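Local atomic coordinates of PA14 domain-containing protein (Clostridium clariflavum, PDB entry 6QDI), a protein that probably senses plant biomass outside the cell as the sugar-binding, calcium-containing tandem PA14 part of a membrane-bound anti-sigma factor of the RsgI type. Residues A[8-11]-A[15-18]; A[118-123]-A[130-135]; A[161-164]-A[170-173]. One frame throughout, in Å; residues are numbered along the deposited sequence.

Contact 1: A[8-11]-A[15-18]; sequences YFDN and TNFK. With CA (calcium ion), chain G.
Two backbone bonds stitch residues 8-11 to residues 15-18. Lys-18 N gives its hydrogen to Tyr-8 O at 2.9 Å, almost straight, and Asp-10 N gives its own to Asn-16 O, also at 2.9 Å. They lie to either side of the antiparallel, non-hydrogen-bonded pair Phe-9 and Phe-17, in the hairpin of strands 4-9 and 17-23 of the first PA14 domain. A longer, weak bond from Asn-11 N to Thr-15 O follows where the strands give way to the turn.

Among the side chains, Asn-11 ND2 donates to Thr-15 OG1 at 2.9 Å, the hydroxyl lying close to the amide plane. Asn-11 ND2 also bonds to Asp-180 O and OD1 accepts from Asn-182 N, while Thr-15 OG1 bonds to Asp-13 and Arg-274; short polar groups suit this junction with the second PA14 domain.

The apolar part is small: the ring of Phe-9 brings CE1 to 3.8 Å from Phe-17 CB. Phe-17 stacks with Tyr-146, which Phe-9 meets edge-to-face. Lys-18, bent at its second torsion (chi2 -66°), lays CE 3.2 Å from Asp-10 OD2, but the charged Lys-18 NZ stays 4.2 Å from Asp-10 OD2, too far for a salt bridge. The other carboxylate oxygen, OD1, is held by Arg-40 N and water 1.

Calcium is bound by Asp-10 O at 2.4 Å, with Asp-42 and Ser-44 completing the protein ligands. Asp-10 OD1 and Asn-11 OD1 each receive a hydrogen bond from a calcium-bound water, waters 1 and 3. These side chains therefore act in the second shell, orienting water while the backbone carbonyl meets the metal directly.

Contact 2: A[118-123]-A[130-135]; sequences FVKLEW and RSIVPT
At Leu-121 the backbone carbonyl accepts a nearly straight bond from Val-133 N, 3.1 Å from Leu-121 O, and water 5 joins the same oxygen to Val-133 O. The leucine side chain also meets the valine, CG lying 3.9 Å from Val-133 CG2, as part of the apolar layer that includes Ile-65. Lys-120, the residue before, comes up to Ile-132 as well, but so closely that the modelled contact is doubtful.

Glu-122 pairs with Ile-132 as an antiparallel non-hydrogen-bonded pair, and its carboxylate is gripped side-on by Arg-130. Arg-130 NH2 reaches Glu-122 OE1 and Arg-130 NE reaches OE2, each at 2.9 Å. Both oxygens lie near the guanidinium plane, but the nitrogens come from above the carboxylate plane, the two planes being 49° apart. Arginine suits this place because its extended chain can present two N-H groups along one edge; its guanidinium also forms a cation-pi contact with Tyr-64.

Here the short strand 131-132 adds to strand 117-125 within a beta sheet of the first PA14 domain. Trp-123 and Ser-131 form the hydrogen-bonded pair, with Trp-123 N donating to Ser-131 O and Ser-131 N to Trp-123 O. A chi1 of 64° puts Trp-123 CG between the backbone N and the carbonyl carbon, and one face of the indole receives Val-133: CG2 makes a CH-pi contact 3.9 Å from the centroid of the five-membered ring. Pro-134 CD approaches Trp-123 NE1 at 3.6 Å, and water 6 accepts the indole N-H while also bonding to Ser-131 OG, which lies at the ring edge.

Contact 3: A[161-164]-A[170-173]; sequences YFDE and PKEK. With CA (calcium ion), chain F.
A classic beta bulge marks the hairpin of strands 157-162 and 170-176 in the second PA14 domain, at the edge of which Asp-163 binds calcium. Lys-171 and Glu-172 both face Tyr-161, the extra residue shifting the register by one. Tyr-161 N donates to Glu-172 O, and Lys-171 N donates to Tyr-161 O; both bonds are 2.9 Å long and nearly straight.

The ring of Tyr-161 and the side chain of Glu-172 lie alongside each other, pointing the same way, with Tyr-161 CE2 3.8 Å from Glu-172 OE2. The glutamate runs beside the ring because its chi1 of -164° turns CG opposite the backbone N and the chain beyond is extended. Its OE2 bonds to Tyr-159, while the tyrosine hydroxyl bonds to Asp-176 and to Arg-40 of the first PA14 domain. Beyond the bulge Phe-162 packs against Pro-170, its CE1 3.8 Å from Pro-170 CB. Proline fits this non-hydrogen-bonded position, where no N-H has to be offered to Phe-162.

Asp-163 O binds calcium at 2.3 Å, with Asp-195 and Lys-197 also supplying ligands. Lys-171 brings CE within 3.4 Å of Asp-163 OD2, but its NZ is 4.4 Å from that oxygen, beyond a salt bridge. The carboxylate is thus fixed through OD1, held between Asn-193 N and metal-bound water 7, while OD2 faces the lysine chain.

Contacts 1 and 3 hold corresponding calcium-binding hairpins of the two PA14 domains, and each bonds to the other domain. Contact 1 lies near the centre of the molecule with no exposed residue among those that touch, whereas contact 3 is farther out, has two, and carries a bulge. Contact 2 belongs to the first domain as well, but to a different sheet from contact 1, their centres about 24 Å apart. It is mixed, with Leu-121, Trp-123 and Val-133 buried and Arg-130 exposed. Its segments bind no metal; beside its backbone bonds it has a valine over an indole face and a two-nitrogen salt bridge. Contacts 2 and 3 are farthest apart, about 40 Å between centres.

Contact 1: A[8-11]-A[15-18]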
ATOM      1  N   TYR A   8       5.051   2.128  -6.527  1.00  7.58           N
ATOM      2  CA  TYR A   8       4.279   3.001  -5.683  1.00  7.79           C
ATOM      3  C   TYR A   8       2.984   2.329  -5.267  1.00  7.85           C
ATOM      4  O   TYR A   8       2.214   1.847  -6.119  1.00  8.44           O
ATOM      5  CB  TYR A   8       3.956   4.340  -6.448  1.00  8.60           C
ATOM      6  CG  TYR A   8       5.194   5.201  -6.650  1.00  8.56           C
ATOM      7  CD1 TYR A   8       6.174   4.861  -7.583  1.00  8.98           C
ATOM      8  CD2 TYR A   8       5.380   6.329  -5.885  1.00  8.59           C
ATOM      9  CE1 TYR A   8       7.323   5.609  -7.731  1.00  8.92           C
ATOM     10  CE2 TYR A   8       6.529   7.100  -6.007  1.00  8.60           C
ATOM     11  CZ  TYR A   8       7.503   6.729  -6.920  1.00  8.61           C
ATOM     12  OH  TYR A   8       8.626   7.544  -7.012  1.00  9.63           O
ATOM     13  N   PHE A   9       2.742   2.350  -3.955  1.00  7.50           N
ATOM     14  CA  PHE A   9       1.649   1.631  -3.317  1.00  7.52           C
ATOM     15  C   PHE A   9       0.709   2.604  -2.641  1.00  7.00           C
ATOM     16  O   PHE A   9       1.132   3.615  -2.063  1.00  7.85           O
ATOM     17  CB  PHE A   9       2.207   0.653  -2.277  1.00  7.44           C
ATOM     18  CG  PHE A   9       3.098  -0.406  -2.888  1.00  7.81           C
ATOM     19  CD1 PHE A   9       2.570  -1.617  -3.301  1.00  8.69           C
ATOM     20  CD2 PHE A   9       4.467  -0.226  -2.997  1.00  8.72           C
ATOM     21  CE1 PHE A   9       3.384  -2.587  -3.868  1.00  9.48           C
ATOM     22  CE2 PHE A   9       5.276  -1.200  -3.567  1.00  9.04           C
ATOM     23  CZ  PHE A   9       4.713  -2.372  -3.982  1.00  9.60           C
ATOM     24  N   ASP A  10      -0.571   2.270  -2.658  1.00  7.29           N
ATOM     25  CA  ASP A  10      -1.624   3.147  -2.173  1.00  7.33           C
ATOM     26  C   ASP A  10      -1.791   3.113  -0.662  1.00  6.75           C
ATOM     27  O   ASP A  10      -2.597   3.857  -0.148  1.00  8.38           O
ATOM     28  CB  ASP A  10      -2.983   2.798  -2.821  1.00  9.02           C
ATOM     29  CG  ASP A  10      -3.669   3.964  -3.547  1.00 10.51           C
ATOM     30  OD1 ASP A  10      -3.145   5.030  -3.668  1.00  9.87           O
ATOM     31  OD2 ASP A  10      -4.747   3.709  -4.196  1.00 13.03           O
ATOM     32  N   ASN A  11      -1.089   2.235   0.039  1.00  6.87           N
ATOM     33  CA  ASN A  11      -1.191   2.092   1.494  1.00  6.49           C
ATOM     34  C   ASN A  11       0.153   2.382   2.154  1.00  6.26           C
ATOM     35  O   ASN A  11       1.182   2.501   1.471  1.00  7.14           O
ATOM     36  CB  ASN A  11      -1.638   0.651   1.830  1.00  6.15           C
ATOM     37  CG  ASN A  11      -3.018   0.374   1.307  1.00  6.04           C
ATOM     38  OD1 ASN A  11      -3.900   1.226   1.375  1.00  6.46           O
ATOM     39  ND2 ASN A  11      -3.235  -0.859   0.883  1.00  7.31           N
ATOM     40  N   THR A  15       1.497  -2.333   0.164  1.00  7.28           N
ATOM     41  CA  THR A  15       0.415  -3.089  -0.411  1.00  8.08           C
ATOM     42  C   THR A  15      -0.445  -2.165  -1.286  1.00  7.63           C
ATOM     43  O   THR A  15      -0.502  -0.956  -1.097  1.00  7.89           O
ATOM     44  CB  THR A  15      -0.442  -3.788   0.628  1.00  8.12           C
ATOM     45  OG1 THR A  15      -1.188  -2.845   1.392  1.00  7.72           O
ATOM     46  CG2 THR A  15       0.361  -4.723   1.489  1.00  8.28           C
ATOM     47  N   ASN A  16      -1.121  -2.822  -2.238  1.00  8.70           N
ATOM     48  CA  ASN A  16      -2.010  -2.193  -3.212  1.00  9.38           C
ATOM     49  C   ASN A  16      -1.232  -1.339  -4.208  1.00  9.00           C
ATOM     50  O   ASN A  16      -1.259  -0.105  -4.192  1.00  8.99           O
ATOM     51  CB  ASN A  16      -3.182  -1.458  -2.567  1.00  9.48           C
ATOM     52  CG  ASN A  16      -4.296  -1.277  -3.531  1.00 11.73           C
ATOM     53  OD1 ASN A  16      -4.323  -1.917  -4.596  1.00 16.25           O
ATOM     54  ND2 ASN A  16      -5.270  -0.504  -3.148  1.00 12.69           N
ATOM     55  N   PHE A  17      -0.499  -2.021  -5.074  1.00  9.68           N
ATOM     56  CA  PHE A  17       0.300  -1.418  -6.121  1.00  9.37           C
ATOM     57  C   PHE A  17      -0.533  -0.601  -7.087  1.00  9.97           C
ATOM     58  O   PHE A  17      -1.575  -1.081  -7.555  1.00 12.18           O
ATOM     59  CB  PHE A  17       0.999  -2.553  -6.882  1.00  9.90           C
ATOM     60  CG  PHE A  17       1.718  -2.090  -8.110  1.00 10.26           C
ATOM     61  CD1 PHE A  17       3.003  -1.576  -8.045  1.00 10.01           C
ATOM     62  CD2 PHE A  17       1.117  -2.188  -9.341  1.00 10.97           C
ATOM     63  CE1 PHE A  17       3.673  -1.164  -9.203  1.00 10.67           C
ATOM     64  CE2 PHE A  17       1.752  -1.735 -10.488  1.00 11.61           C
ATOM     65  CZ  PHE A  17       3.038  -1.261 -10.421  1.00 10.97           C
ATOM     66  N   LYS A  18      -0.076   0.618  -7.372  1.00  9.34           N
ATOM     67  CA  LYS A  18      -0.720   1.457  -8.351  1.00  9.81           C
ATOM     68  C   LYS A  18       0.126   1.922  -9.526  1.00 10.40           C
ATOM     69  O   LYS A  18      -0.444   2.305 -10.558  1.00 12.79           O
ATOM     70  CB  LYS A  18      -1.354   2.676  -7.692  1.00 12.50           C
ATOM     71  CG  LYS A  18      -2.430   2.337  -6.653  1.00 13.40           C
ATOM     72  CD  LYS A  18      -3.689   1.672  -7.264  1.00 17.53           C
ATOM     73  CE  LYS A  18      -4.744   1.286  -6.218  1.00 20.36           C
ATOM     74  NZ  LYS A  18      -5.976   0.614  -6.766  1.00 24.59           N
TER
HETATM   75 CA    CA G 406      -3.596   5.825   0.792  1.00  7.31          CA
HETATM   76  O   HOH W   1      -2.929   6.614  -1.350  1.00  8.32           O
HETATM   77  O   HOH W   2      -5.519   1.324  -0.956  1.00 14.42           O
HETATM   78  O   HOH W   3      -4.258   3.890   2.159  1.00  8.63           O
HETATM   79  O   HOH W   4      -5.470   4.864  -0.521  1.00 11.37           O

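Contact 2: A[118-123]-A[130-135]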
ATOM      1  N   PHE A 118       8.639  13.024   2.496  1.00  6.53           N
ATOM      2  CA  PHE A 118       9.875  13.290   1.790  1.00  6.90           C
ATOM      3  C   PHE A 118      10.856  12.145   2.039  1.00  6.88           C
ATOM      4  O   PHE A 118      10.808  11.495   3.083  1.00  7.04           O
ATOM      5  CB  PHE A 118      10.475  14.664   2.128  1.00  6.95           C
ATOM      6  CG  PHE A 118      10.698  14.948   3.586  1.00  7.12           C
ATOM      7  CD1 PHE A 118      11.782  14.401   4.266  1.00  7.58           C
ATOM      8  CD2 PHE A 118       9.894  15.865   4.242  1.00  7.64           C
ATOM      9  CE1 PHE A 118      12.022  14.717   5.604  1.00  8.06           C
ATOM     10  CE2 PHE A 118      10.153  16.210   5.569  1.00  7.96           C
ATOM     11  CZ  PHE A 118      11.192  15.632   6.245  1.00  8.32           C
ATOM     12  N   VAL A 119      11.785  11.970   1.101  1.00  7.07           N
ATOM     13  CA  VAL A 119      12.835  10.997   1.245  1.00  7.41           C
ATOM     14  C   VAL A 119      13.968  11.388   0.299  1.00  8.04           C
ATOM     15  O   VAL A 119      13.750  11.643  -0.899  1.00  9.71           O
ATOM     16  CB  VAL A 119      12.342   9.562   1.029  1.00  7.94           C
ATOM     17  CG1 VAL A 119      11.697   9.309  -0.313  1.00  9.04           C
ATOM     18  CG2 VAL A 119      13.458   8.563   1.268  1.00  8.77           C
ATOM     19  N   LYS A 120      15.170  11.435   0.829  1.00  7.72           N
ATOM     20  CA  LYS A 120      16.353  11.823   0.067  1.00  8.82           C
ATOM     21  C   LYS A 120      17.512  10.925   0.440  1.00  8.98           C
ATOM     22  O   LYS A 120      17.821  10.801   1.633  1.00 10.79           O
ATOM     23  CB  LYS A 120      16.727  13.291   0.417  1.00 11.74           C
ATOM     24  CG  LYS A 120      17.851  13.928  -0.338  1.00 16.34           C
ATOM     25  CD  LYS A 120      17.944  15.430  -0.011  1.00 19.88           C
ATOM     26  CE  LYS A 120      19.280  16.098  -0.267  1.00 21.46           C
ATOM     27  NZ  LYS A 120      19.080  17.560  -0.237  1.00 21.80           N
ATOM     28  N   LEU A 121      18.154  10.329  -0.570  1.00  8.60           N
ATOM     29  CA  LEU A 121      19.321   9.429  -0.381  1.00  8.86           C
ATOM     30  C   LEU A 121      20.598  10.085  -0.897  1.00  8.78           C
ATOM     31  O   LEU A 121      20.713  10.378  -2.103  1.00  9.44           O
ATOM     32  CB  LEU A 121      19.097   8.111  -1.137  1.00  9.46           C
ATOM     33  CG  LEU A 121      20.230   7.107  -1.016  1.00 10.63           C
ATOM     34  CD1 LEU A 121      20.361   6.570   0.391  1.00 11.89           C
ATOM     35  CD2 LEU A 121      20.019   6.018  -2.051  1.00 12.35           C
ATOM     36  N   GLU A 122      21.525  10.268   0.034  1.00  8.90           N
ATOM     37  CA  GLU A 122      22.859  10.805  -0.262  1.00  9.31           C
ATOM     38  C   GLU A 122      23.899   9.767   0.055  1.00  9.57           C
ATOM     39  O   GLU A 122      23.664   8.793   0.800  1.00  9.66           O
ATOM     40  CB  GLU A 122      23.130  12.082   0.573  1.00  9.63           C
ATOM     41  CG  GLU A 122      22.195  13.236   0.256  1.00 10.77           C
ATOM     42  CD  GLU A 122      22.364  14.312   1.282  1.00 11.61           C
ATOM     43  OE1 GLU A 122      21.681  14.243   2.312  1.00 14.77           O
ATOM     44  OE2 GLU A 122      23.285  15.150   1.127  1.00 12.81           O
ATOM     45  N   TRP A 123      25.112  10.008  -0.458  1.00  9.61           N
ATOM     46  CA  TRP A 123      26.281   9.201  -0.101  1.00 10.39           C
ATOM     47  C   TRP A 123      27.514  10.089   0.051  1.00 10.69           C
ATOM     48  O   TRP A 123      27.560  11.218  -0.418  1.00 10.76           O
ATOM     49  CB  TRP A 123      26.535   8.031  -1.080  1.00 10.30           C
ATOM     50  CG  TRP A 123      26.887   8.371  -2.501  1.00 10.20           C
ATOM     51  CD1 TRP A 123      27.044   9.618  -3.069  1.00 10.36           C
ATOM     52  CD2 TRP A 123      27.197   7.427  -3.510  1.00 11.74           C
ATOM     53  NE1 TRP A 123      27.364   9.479  -4.391  1.00 11.88           N
ATOM     54  CE2 TRP A 123      27.471   8.140  -4.688  1.00 11.73           C
ATOM     55  CE3 TRP A 123      27.209   6.044  -3.544  1.00 11.32           C
ATOM     56  CZ2 TRP A 123      27.780   7.497  -5.884  1.00 12.38           C
ATOM     57  CZ3 TRP A 123      27.526   5.405  -4.726  1.00 12.76           C
ATOM     58  CH2 TRP A 123      27.784   6.123  -5.882  1.00 13.06           C
ATOM     59  N   ARG A 130      29.956  14.529  -0.242  1.00 13.17           N
ATOM     60  CA  ARG A 130      28.564  14.217   0.076  1.00 11.90           C
ATOM     61  C   ARG A 130      27.645  14.819  -0.959  1.00 12.16           C
ATOM     62  O   ARG A 130      27.714  16.000  -1.295  1.00 13.53           O
ATOM     63  CB  ARG A 130      28.198  14.730   1.409  1.00 11.75           C
ATOM     64  CG  ARG A 130      26.739  14.497   1.770  1.00 12.61           C
ATOM     65  CD  ARG A 130      26.447  14.844   3.192  1.00 13.34           C
ATOM     66  NE  ARG A 130      25.012  14.732   3.467  1.00 14.12           N
ATOM     67  CZ  ARG A 130      24.471  14.704   4.671  1.00 13.98           C
ATOM     68  NH1 ARG A 130      25.204  14.808   5.767  1.00 15.43           N
ATOM     69  NH2 ARG A 130      23.168  14.594   4.794  1.00 15.84           N
ATOM     70  N   SER A 131      26.751  13.983  -1.465  1.00 11.61           N
ATOM     71  CA  SER A 131      25.865  14.365  -2.561  1.00 12.19           C
ATOM     72  C   SER A 131      24.701  13.402  -2.632  1.00 11.64           C
ATOM     73  O   SER A 131      24.799  12.264  -2.175  1.00 10.74           O
ATOM     74  CB  SER A 131      26.621  14.303  -3.904  1.00 14.66           C
ATOM     75  OG  SER A 131      27.080  12.997  -4.183  1.00 21.35           O
ATOM     76  N   ILE A 132      23.618  13.825  -3.276  1.00 11.59           N
ATOM     77  CA  ILE A 132      22.581  12.911  -3.691  1.00 11.12           C
ATOM     78  C   ILE A 132      23.249  11.809  -4.507  1.00 10.92           C
ATOM     79  O   ILE A 132      24.091  12.054  -5.363  1.00 12.52           O
ATOM     80  CB  ILE A 132      21.511  13.656  -4.516  1.00 12.44           C
ATOM     81  CG1 ILE A 132      20.756  14.632  -3.609  1.00 15.63           C
ATOM     82  CG2 ILE A 132      20.549  12.667  -5.197  1.00 12.90           C
ATOM     83  CD1 ILE A 132      19.872  13.919  -2.619  1.00 20.41           C
ATOM     84  N   VAL A 133      22.838  10.559  -4.293  1.00  9.97           N
ATOM     85  CA  VAL A 133      23.384   9.468  -5.101  1.00 10.56           C
ATOM     86  C   VAL A 133      22.926   9.719  -6.538  1.00 10.48           C
ATOM     87  O   VAL A 133      21.725   9.830  -6.788  1.00 11.43           O
ATOM     88  CB  VAL A 133      22.930   8.083  -4.631  1.00 11.01           C
ATOM     89  CG1 VAL A 133      23.558   7.052  -5.548  1.00 10.92           C
ATOM     90  CG2 VAL A 133      23.369   7.837  -3.205  1.00 10.75           C
ATOM     91  N   PRO A 134      23.874   9.879  -7.476  1.00 11.30           N
ATOM     92  CA  PRO A 134      23.487  10.396  -8.797  1.00 11.79           C
ATOM     93  C   PRO A 134      22.966   9.347  -9.766  1.00 10.77           C
ATOM     94  O   PRO A 134      23.274   8.137  -9.642  1.00 11.61           O
ATOM     95  CB  PRO A 134      24.778  10.975  -9.331  1.00 12.76           C
ATOM     96  CG  PRO A 134      25.842  10.147  -8.689  1.00 12.94           C
ATOM     97  CD  PRO A 134      25.340   9.804  -7.316  1.00 12.23           C
ATOM     98  N   THR A 135      22.222   9.789 -10.757  1.00 10.98           N
ATOM     99  CA  THR A 135      21.547   8.883 -11.655  1.00 11.49           C
ATOM    100  C   THR A 135      22.495   7.958 -12.405  1.00 12.09           C
ATOM    101  O   THR A 135      22.158   6.789 -12.662  1.00 13.16           O
ATOM    102  CB  THR A 135      20.602   9.655 -12.599  1.00 12.57           C
ATOM    103  OG1 THR A 135      19.625   8.775 -13.181  1.00 13.15           O
ATOM    104  CG2 THR A 135      21.353  10.396 -13.709  1.00 14.00           C
TER
HETATM  105  O   HOH W   5      19.598   9.275  -4.991  1.00 11.08           O
HETATM  106  O   HOH W   6      28.228  11.606  -6.297  1.00 18.30           O

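Contact 3: A[161-164]-A[170-173]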
ATOM      1  N   TYR A 161     -17.907   7.441   2.050  1.00  6.81           N
ATOM      2  CA  TYR A 161     -17.007   7.761   3.170  1.00  6.51           C
ATOM      3  C   TYR A 161     -17.706   8.729   4.118  1.00  6.87           C
ATOM      4  O   TYR A 161     -18.250   9.733   3.672  1.00  7.62           O
ATOM      5  CB  TYR A 161     -15.712   8.372   2.672  1.00  7.08           C
ATOM      6  CG  TYR A 161     -14.831   7.520   1.767  1.00  6.85           C
ATOM      7  CD1 TYR A 161     -14.917   6.137   1.724  1.00  6.61           C
ATOM      8  CD2 TYR A 161     -13.866   8.101   0.971  1.00  7.25           C
ATOM      9  CE1 TYR A 161     -14.101   5.361   0.913  1.00  6.92           C
ATOM     10  CE2 TYR A 161     -13.044   7.356   0.156  1.00  7.48           C
ATOM     11  CZ  TYR A 161     -13.153   5.975   0.105  1.00  6.96           C
ATOM     12  OH  TYR A 161     -12.321   5.283  -0.713  1.00  8.05           O
ATOM     13  N   PHE A 162     -17.659   8.376   5.403  1.00  6.54           N
ATOM     14  CA  PHE A 162     -18.347   9.094   6.481  1.00  6.60           C
ATOM     15  C   PHE A 162     -17.364   9.670   7.476  1.00  6.65           C
ATOM     16  O   PHE A 162     -16.369   9.023   7.854  1.00  7.41           O
ATOM     17  CB  PHE A 162     -19.257   8.111   7.214  1.00  6.94           C
ATOM     18  CG  PHE A 162     -20.371   7.564   6.333  1.00  7.16           C
ATOM     19  CD1 PHE A 162     -21.558   8.277   6.165  1.00  7.48           C
ATOM     20  CD2 PHE A 162     -20.238   6.339   5.709  1.00  7.77           C
ATOM     21  CE1 PHE A 162     -22.591   7.775   5.375  1.00  8.20           C
ATOM     22  CE2 PHE A 162     -21.273   5.825   4.936  1.00  8.67           C
ATOM     23  CZ  PHE A 162     -22.439   6.546   4.765  1.00  8.52           C
ATOM     24  N   ASP A 163     -17.645  10.906   7.907  1.00  6.94           N
ATOM     25  CA  ASP A 163     -16.760  11.603   8.833  1.00  6.98           C
ATOM     26  C   ASP A 163     -16.913  11.164  10.271  1.00  7.28           C
ATOM     27  O   ASP A 163     -16.038  11.425  11.099  1.00  8.16           O
ATOM     28  CB  ASP A 163     -16.992  13.120   8.736  1.00  7.66           C
ATOM     29  CG  ASP A 163     -15.757  13.954   8.458  1.00  8.53           C
ATOM     30  OD1 ASP A 163     -14.661  13.409   8.294  1.00  9.33           O
ATOM     31  OD2 ASP A 163     -15.923  15.200   8.364  1.00 10.13           O
ATOM     32  N   GLU A 164     -18.021  10.525  10.610  1.00  7.50           N
ATOM     33  CA  GLU A 164     -18.186   9.900  11.921  1.00  7.85           C
ATOM     34  C   GLU A 164     -17.935   8.408  11.788  1.00  7.51           C
ATOM     35  O   GLU A 164     -18.039   7.852  10.688  1.00  7.89           O
ATOM     36  CB  GLU A 164     -19.606  10.139  12.461  1.00  7.74           C
ATOM     37  CG  GLU A 164     -19.892  11.595  12.740  1.00  9.27           C
ATOM     38  CD  GLU A 164     -19.291  12.076  14.042  1.00 11.28           C
ATOM     39  OE1 GLU A 164     -19.174  11.322  15.039  1.00 13.54           O
ATOM     40  OE2 GLU A 164     -18.961  13.276  14.080  1.00 17.17           O
ATOM     41  N   PRO A 170     -21.841  11.890   5.830  1.00  7.33           N
ATOM     42  CA  PRO A 170     -21.186  11.504   4.582  1.00  7.48           C
ATOM     43  C   PRO A 170     -20.440  12.690   3.953  1.00  7.51           C
ATOM     44  O   PRO A 170     -20.940  13.809   3.923  1.00  8.39           O
ATOM     45  CB  PRO A 170     -22.361  11.113   3.668  1.00  7.88           C
ATOM     46  CG  PRO A 170     -23.536  11.875   4.232  1.00  8.68           C
ATOM     47  CD  PRO A 170     -23.316  11.829   5.707  1.00  8.01           C
ATOM     48  N   LYS A 171     -19.274  12.407   3.388  1.00  7.31           N
ATOM     49  CA  LYS A 171     -18.446  13.452   2.722  1.00  7.57           C
ATOM     50  C   LYS A 171     -18.052  13.114   1.290  1.00  8.20           C
ATOM     51  O   LYS A 171     -17.686  14.010   0.553  1.00  9.51           O
ATOM     52  CB  LYS A 171     -17.192  13.759   3.526  1.00  7.93           C
ATOM     53  CG  LYS A 171     -17.422  14.342   4.918  1.00  8.45           C
ATOM     54  CD  LYS A 171     -18.088  15.733   4.887  1.00  9.21           C
ATOM     55  CE  LYS A 171     -18.397  16.229   6.272  1.00 10.19           C
ATOM     56  NZ  LYS A 171     -18.888  17.618   6.249  1.00 12.04           N
ATOM     57  N   GLU A 172     -18.128  11.855   0.866  1.00  7.90           N
ATOM     58  CA  GLU A 172     -17.657  11.525  -0.463  1.00  7.71           C
ATOM     59  C   GLU A 172     -18.256  10.190  -0.885  1.00  7.52           C
ATOM     60  O   GLU A 172     -18.496   9.317  -0.021  1.00  8.58           O
ATOM     61  CB  GLU A 172     -16.139  11.419  -0.455  1.00  8.40           C
ATOM     62  CG  GLU A 172     -15.465  11.456  -1.820  1.00  8.21           C
ATOM     63  CD  GLU A 172     -13.961  11.436  -1.698  1.00  8.88           C
ATOM     64  OE1 GLU A 172     -13.439  12.417  -1.190  1.00  9.43           O
ATOM     65  OE2 GLU A 172     -13.310  10.414  -2.025  1.00 10.61           O
ATOM     66  N   LYS A 173     -18.408  10.010  -2.195  1.00  7.59           N
ATOM     67  CA  LYS A 173     -18.804   8.739  -2.761  1.00  7.58           C
ATOM     68  C   LYS A 173     -18.047   8.528  -4.037  1.00  7.48           C
ATOM     69  O   LYS A 173     -17.530   9.483  -4.626  1.00  9.15           O
ATOM     70  CB  LYS A 173     -20.311   8.664  -2.987  1.00 10.10           C
ATOM     71  CG  LYS A 173     -20.906   9.691  -3.915  1.00 12.84           C
ATOM     72  CD  LYS A 173     -22.433   9.647  -3.908  1.00 16.97           C
ATOM     73  CE  LYS A 173     -23.005  10.586  -4.963  1.00 24.75           C
ATOM     74  NZ  LYS A 173     -22.731  12.013  -4.649  1.00 29.77           N
TER
HETATM   75 CA    CA F 405     -14.110  11.858  12.334  0.90  7.42          CA
HETATM   76  O   HOH W   7     -13.196  11.995  10.164  1.00  8.57           O
HETATM   77  O   HOH W   8     -15.048  14.057  12.053  1.00 12.16           O
HETATM   78  O   HOH W   9     -15.331  11.656  14.332  1.00 10.56           O